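Local coordinates for protein 7,8-dihydro-6-hydroxymethylpterin pyrophosphokinase-dihydropteroate synthase (PDB 6JWS) that probably makes the pterin diphosphate from hydroxymethyldihydropterin and ATP and then joins it to 4-aminobenzoate, giving the folate precursor 7,8-dihydropteroate, at residues L45-P59 with S161-V174. The protein carries 1 engineered substitution. Residues are numbered along the deposited sequence; the frame is centred on the assembly and turned at random.
Sequences LGKIINTSYLYETVP and SYFYNLTVVVKTFV. With CA (calcium ion), chain L.
V169 receives two consecutive residues of the opposite strand, I49 and N50, in a classic beta bulge: I49 N bonds V169 O at 2.9 Å, while V169 N turns back to N50 O. Here strands 46-57 and 163-172, mid-sheet in HPPK, stay paired through a one-residue shift. I49 CG1 and N50 CB pack on the two methyls of V169, and I48, V168 and V170 lie against helix 30-44. A second such shift, between T51 and Y55, passes over Y53; just before it, chi1 of 71° places S52 OG in the sector between backbone N and carbonyl carbon. There it accepts T167 N at 3.1 Å, nearly straight (168°), and donates to Y53 O. Y164 OH donates to E56 OE1 at 2.6 Å, on the anti side of a carboxylate that Y384 also reaches. The same carboxylate stacks over one face of the Y162 ring, their planes 28° apart. I48 to T57 is buried and tight; looseness begins beyond, with Y162 exposed and P59 and Y162 poorly ordered. At the other end L45 O sits 3.5 Å above the F173 ring centre, and G46 O binds calcium with E42 and E99. Through S52 OG, the buried T167 amide keeps a partner where the ladder breaks.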
loop_
_atom_site.group_PDB
_atom_site.type_symbol
_atom_site.label_atom_id
_atom_site.label_comp_id
_atom_site.label_asym_id
_atom_site.label_seq_id
_atom_site.Cartn_x
_atom_site.Cartn_y
_atom_site.Cartn_z
ATOM N N LEU B 45 21.841 -12.824 41.240
ATOM C CA LEU B 45 22.475 -11.512 41.189
ATOM C C LEU B 45 21.624 -10.406 41.802
ATOM O O LEU B 45 22.171 -9.422 42.275
ATOM C CB LEU B 45 22.864 -11.156 39.748
ATOM C CG LEU B 45 23.987 -11.999 39.151
ATOM C CD1 LEU B 45 24.331 -11.507 37.745
ATOM C CD2 LEU B 45 25.212 -11.946 40.058
ATOM N N GLY B 46 20.296 -10.518 41.749
ATOM C CA GLY B 46 19.462 -9.434 42.250
ATOM C C GLY B 46 18.133 -9.331 41.502
ATOM O O GLY B 46 17.501 -10.338 41.178
ATOM N N LYS B 47 17.713 -8.096 41.222
ATOM C CA LYS B 47 16.447 -7.907 40.544
ATOM C C LYS B 47 16.623 -7.243 39.176
ATOM O O LYS B 47 17.121 -6.119 39.093
ATOM C CB LYS B 47 15.508 -7.074 41.419
ATOM C CG LYS B 47 14.145 -6.911 40.779
ATOM C CD LYS B 47 13.122 -6.140 41.560
ATOM C CE LYS B 47 11.766 -6.611 41.078
ATOM N NZ LYS B 47 10.789 -5.512 41.140
ATOM N N ILE B 48 16.117 -7.906 38.127
ATOM C CA ILE B 48 16.031 -7.307 36.803
ATOM C C ILE B 48 14.956 -6.220 36.784
ATOM O O ILE B 48 13.781 -6.495 37.011
ATOM C CB ILE B 48 15.763 -8.379 35.731
ATOM C CG1 ILE B 48 16.897 -9.406 35.696
ATOM C CG2 ILE B 48 15.548 -7.720 34.370
ATOM C CD1 ILE B 48 16.608 -10.629 34.854
ATOM N N ILE B 49 15.366 -4.985 36.476
ATOM C CA ILE B 49 14.465 -3.847 36.512
ATOM C C ILE B 49 14.441 -3.146 35.157
ATOM O O ILE B 49 13.812 -2.096 35.047
ATOM C CB ILE B 49 14.857 -2.848 37.620
ATOM C CG1 ILE B 49 16.326 -2.433 37.511
ATOM C CG2 ILE B 49 14.508 -3.356 39.015
ATOM C CD1 ILE B 49 16.690 -1.290 38.417
ATOM N N ASN B 50 15.153 -3.685 34.148
ATOM C CA ASN B 50 15.092 -3.158 32.792
ATOM C C ASN B 50 15.623 -4.200 31.804
ATOM O O ASN B 50 16.432 -5.045 32.165
ATOM C CB ASN B 50 15.722 -1.761 32.670
ATOM C CG ASN B 50 15.100 -0.947 31.552
ATOM O OD1 ASN B 50 14.456 -1.494 30.647
ATOM N ND2 ASN B 50 15.289 0.357 31.592
ATOM N N THR B 51 15.106 -4.185 30.571
ATOM C CA THR B 51 15.584 -5.030 29.494
ATOM C C THR B 51 15.444 -4.242 28.198
ATOM O O THR B 51 14.640 -3.319 28.121
ATOM C CB THR B 51 14.783 -6.336 29.349
ATOM O OG1 THR B 51 13.372 -6.093 29.409
ATOM C CG2 THR B 51 15.160 -7.413 30.349
ATOM N N SER B 52 16.234 -4.605 27.188
ATOM C CA SER B 52 16.100 -4.062 25.851
ATOM C C SER B 52 15.268 -5.057 25.047
ATOM O O SER B 52 14.928 -6.114 25.570
ATOM C CB SER B 52 17.471 -3.909 25.240
ATOM O OG SER B 52 18.028 -5.192 24.927
ATOM N N TYR B 53 14.964 -4.730 23.779
ATOM C CA TYR B 53 14.545 -5.756 22.847
ATOM C C TYR B 53 15.656 -6.795 22.690
ATOM O O TYR B 53 16.811 -6.583 23.039
ATOM C CB TYR B 53 14.082 -5.154 21.512
ATOM C CG TYR B 53 12.762 -4.435 21.640
ATOM C CD1 TYR B 53 11.565 -5.145 21.687
ATOM C CD2 TYR B 53 12.713 -3.051 21.801
ATOM C CE1 TYR B 53 10.356 -4.488 21.869
ATOM C CE2 TYR B 53 11.515 -2.382 21.994
ATOM C CZ TYR B 53 10.328 -3.108 22.024
ATOM O OH TYR B 53 9.133 -2.467 22.262
ATOM N N LEU B 54 15.280 -7.922 22.110
ATOM C CA LEU B 54 16.206 -8.890 21.565
ATOM C C LEU B 54 16.580 -8.416 20.164
ATOM O O LEU B 54 15.739 -7.842 19.476
ATOM C CB LEU B 54 15.415 -10.193 21.472
ATOM C CG LEU B 54 16.109 -11.399 22.064
ATOM C CD1 LEU B 54 15.098 -12.509 22.349
ATOM C CD2 LEU B 54 17.182 -11.879 21.089
ATOM N N TYR B 55 17.827 -8.681 19.740
ATOM C CA TYR B 55 18.283 -8.237 18.429
ATOM C C TYR B 55 19.107 -9.312 17.738
ATOM O O TYR B 55 19.927 -9.971 18.362
ATOM C CB TYR B 55 19.111 -6.960 18.534
ATOM C CG TYR B 55 18.318 -5.742 18.928
ATOM C CD1 TYR B 55 17.665 -4.971 17.972
ATOM C CD2 TYR B 55 18.196 -5.377 20.261
ATOM C CE1 TYR B 55 16.940 -3.847 18.338
ATOM C CE2 TYR B 55 17.490 -4.253 20.637
ATOM C CZ TYR B 55 16.854 -3.492 19.673
ATOM O OH TYR B 55 16.136 -2.394 20.061
ATOM N N GLU B 56 18.886 -9.462 16.433
ATOM C CA GLU B 56 19.773 -10.267 15.617
ATOM C C GLU B 56 20.772 -9.342 14.929
ATOM O O GLU B 56 20.392 -8.440 14.178
ATOM C CB GLU B 56 18.988 -11.064 14.597
ATOM C CG GLU B 56 19.870 -11.654 13.513
ATOM C CD GLU B 56 19.005 -12.433 12.557
ATOM O OE1 GLU B 56 18.558 -13.534 12.945
ATOM O OE2 GLU B 56 18.715 -11.908 11.468
ATOM N N THR B 57 22.048 -9.606 15.210
ATOM C CA THR B 57 23.137 -8.676 14.978
ATOM C C THR B 57 24.148 -9.280 14.000
ATOM O O THR B 57 24.527 -10.447 14.111
ATOM C CB THR B 57 23.748 -8.301 16.332
ATOM O OG1 THR B 57 23.111 -7.086 16.728
ATOM C CG2 THR B 57 25.249 -8.127 16.305
ATOM N N VAL B 58 24.573 -8.463 13.037
ATOM C CA VAL B 58 25.708 -8.787 12.184
ATOM C C VAL B 58 26.923 -8.023 12.715
ATOM O O VAL B 58 26.851 -6.806 12.892
ATOM C CB VAL B 58 25.431 -8.452 10.703
ATOM C CG1 VAL B 58 26.692 -8.543 9.853
ATOM C CG2 VAL B 58 24.339 -9.337 10.119
ATOM N N PRO B 59 28.062 -8.704 12.999
ATOM C CA PRO B 59 29.251 -8.032 13.535
ATOM C C PRO B 59 29.780 -6.877 12.680
ATOM O O PRO B 59 29.383 -6.703 11.526
ATOM C CB PRO B 59 30.290 -9.156 13.668
ATOM C CG PRO B 59 29.461 -10.419 13.735
ATOM C CD PRO B 59 28.258 -10.156 12.851
ATOM N N SER B 161 28.708 -15.437 11.354
ATOM C CA SER B 161 27.583 -15.838 12.242
ATOM C C SER B 161 26.752 -14.620 12.648
ATOM O O SER B 161 27.240 -13.491 12.656
ATOM C CB SER B 161 28.090 -16.579 13.455
ATOM O OG SER B 161 28.730 -17.788 13.075
ATOM N N TYR B 162 25.484 -14.876 12.988
ATOM C CA TYR B 162 24.621 -13.881 13.598
ATOM C C TYR B 162 24.802 -13.910 15.114
ATOM O O TYR B 162 25.029 -14.969 15.702
ATOM C CB TYR B 162 23.158 -14.176 13.262
ATOM C CG TYR B 162 22.766 -14.042 11.811
ATOM C CD1 TYR B 162 22.580 -12.797 11.229
ATOM C CD2 TYR B 162 22.535 -15.166 11.032
ATOM C CE1 TYR B 162 22.194 -12.671 9.903
ATOM C CE2 TYR B 162 22.152 -15.057 9.704
ATOM C CZ TYR B 162 21.979 -13.805 9.138
ATOM O OH TYR B 162 21.596 -13.683 7.834
ATOM N N PHE B 163 24.687 -12.734 15.741
ATOM C CA PHE B 163 24.654 -12.638 17.190
ATOM C C PHE B 163 23.240 -12.269 17.648
ATOM O O PHE B 163 22.534 -11.514 16.974
ATOM C CB PHE B 163 25.690 -11.627 17.687
ATOM C CG PHE B 163 27.124 -12.097 17.651
ATOM C CD1 PHE B 163 27.820 -12.183 16.452
ATOM C CD2 PHE B 163 27.788 -12.431 18.824
ATOM C CE1 PHE B 163 29.138 -12.614 16.424
ATOM C CE2 PHE B 163 29.111 -12.852 18.799
ATOM C CZ PHE B 163 29.782 -12.947 17.597
ATOM N N TYR B 164 22.852 -12.828 18.799
ATOM C CA TYR B 164 21.580 -12.577 19.452
ATOM C C TYR B 164 21.884 -11.968 20.809
ATOM O O TYR B 164 22.614 -12.553 21.610
ATOM C CB TYR B 164 20.706 -13.838 19.484
ATOM C CG TYR B 164 20.432 -14.327 18.089
ATOM C CD1 TYR B 164 21.316 -15.192 17.450
ATOM C CD2 TYR B 164 19.366 -13.829 17.360
ATOM C CE1 TYR B 164 21.124 -15.585 16.134
ATOM C CE2 TYR B 164 19.158 -14.214 16.045
ATOM C CZ TYR B 164 20.046 -15.083 15.427
ATOM O OH TYR B 164 19.861 -15.459 14.127
ATOM N N ASN B 165 21.308 -10.789 21.039
ATOM C CA ASN B 165 21.797 -9.875 22.049
ATOM C C ASN B 165 20.629 -9.286 22.826
ATOM O O ASN B 165 19.602 -8.956 22.252
ATOM C CB ASN B 165 22.487 -8.688 21.371
ATOM C CG ASN B 165 23.846 -8.401 21.955
ATOM O OD1 ASN B 165 24.760 -9.223 21.831
ATOM N ND2 ASN B 165 23.986 -7.237 22.579
ATOM N N LEU B 166 20.866 -9.030 24.105
ATOM C CA LEU B 166 19.887 -8.397 24.961
ATOM C C LEU B 166 20.642 -7.765 26.123
ATOM O O LEU B 166 21.545 -8.397 26.658
ATOM C CB LEU B 166 18.936 -9.510 25.431
ATOM C CG LEU B 166 18.101 -9.213 26.668
ATOM C CD1 LEU B 166 17.029 -8.214 26.308
ATOM C CD2 LEU B 166 17.460 -10.488 27.168
ATOM N N THR B 167 20.272 -6.539 26.502
ATOM C CA THR B 167 20.768 -5.946 27.736
ATOM C C THR B 167 19.722 -6.050 28.851
ATOM O O THR B 167 18.536 -6.260 28.580
ATOM C CB THR B 167 21.314 -4.526 27.520
ATOM O OG1 THR B 167 20.302 -3.651 27.008
ATOM C CG2 THR B 167 22.588 -4.491 26.686
ATOM N N VAL B 168 20.198 -5.940 30.107
ATOM C CA VAL B 168 19.383 -5.952 31.311
ATOM C C VAL B 168 20.003 -4.994 32.324
ATOM O O VAL B 168 21.222 -4.871 32.392
ATOM C CB VAL B 168 19.187 -7.356 31.930
ATOM C CG1 VAL B 168 18.934 -8.432 30.894
ATOM C CG2 VAL B 168 20.321 -7.758 32.856
ATOM N N VAL B 169 19.148 -4.298 33.086
ATOM C CA VAL B 169 19.593 -3.588 34.274
ATOM C C VAL B 169 19.214 -4.426 35.497
ATOM O O VAL B 169 18.080 -4.910 35.604
ATOM C CB VAL B 169 19.002 -2.170 34.349
ATOM C CG1 VAL B 169 19.419 -1.455 35.622
ATOM C CG2 VAL B 169 19.322 -1.317 33.120
ATOM N N VAL B 170 20.189 -4.611 36.400
ATOM C CA VAL B 170 20.050 -5.398 37.617
ATOM C C VAL B 170 20.283 -4.493 38.828
ATOM O O VAL B 170 21.261 -3.742 38.891
ATOM C CB VAL B 170 21.012 -6.606 37.613
ATOM C CG1 VAL B 170 20.790 -7.516 38.805
ATOM C CG2 VAL B 170 20.850 -7.429 36.351
ATOM N N LYS B 171 19.346 -4.543 39.780
ATOM C CA LYS B 171 19.601 -4.034 41.123
ATOM C C LYS B 171 20.200 -5.198 41.908
ATOM O O LYS B 171 19.532 -6.219 42.092
ATOM C CB LYS B 171 18.322 -3.446 41.719
ATOM C CG LYS B 171 18.380 -2.908 43.146
ATOM C CD LYS B 171 16.973 -2.850 43.789
ATOM C CE LYS B 171 16.252 -1.512 43.720
ATOM N NZ LYS B 171 14.773 -1.659 43.822
ATOM N N THR B 172 21.487 -5.060 42.277
ATOM C CA THR B 172 22.295 -6.191 42.721
ATOM C C THR B 172 22.769 -6.014 44.163
ATOM O O THR B 172 22.957 -4.899 44.648
ATOM C CB THR B 172 23.426 -6.503 41.729
ATOM O OG1 THR B 172 23.850 -7.840 41.981
ATOM C CG2 THR B 172 24.610 -5.565 41.816
ATOM N N PHE B 173 22.957 -7.152 44.837
ATOM C CA PHE B 173 23.397 -7.178 46.230
ATOM C C PHE B 173 24.897 -7.472 46.280
ATOM O O PHE B 173 25.518 -7.395 47.343
ATOM C CB PHE B 173 22.578 -8.188 47.050
ATOM C CG PHE B 173 22.245 -9.469 46.328
ATOM C CD1 PHE B 173 23.249 -10.345 45.927
ATOM C CD2 PHE B 173 20.928 -9.791 46.015
ATOM C CE1 PHE B 173 22.945 -11.514 45.242
ATOM C CE2 PHE B 173 20.623 -10.964 45.332
ATOM C CZ PHE B 173 21.629 -11.831 44.953
ATOM N N VAL B 174 25.464 -7.822 45.116
ATOM C CA VAL B 174 26.886 -8.084 44.985
ATOM C C VAL B 174 27.638 -6.776 45.213
ATOM O O VAL B 174 27.148 -5.713 44.846
ATOM C CB VAL B 174 27.207 -8.750 43.638
ATOM C CG1 VAL B 174 28.701 -8.902 43.424
ATOM C CG2 VAL B 174 26.529 -10.107 43.539
HETATM CA CA CA L . 15.902 -11.891 42.251
HETATM O O HOH W 1 15.653 -10.047 43.297
HETATM O O HOH W 2 17.075 -12.409 44.315
#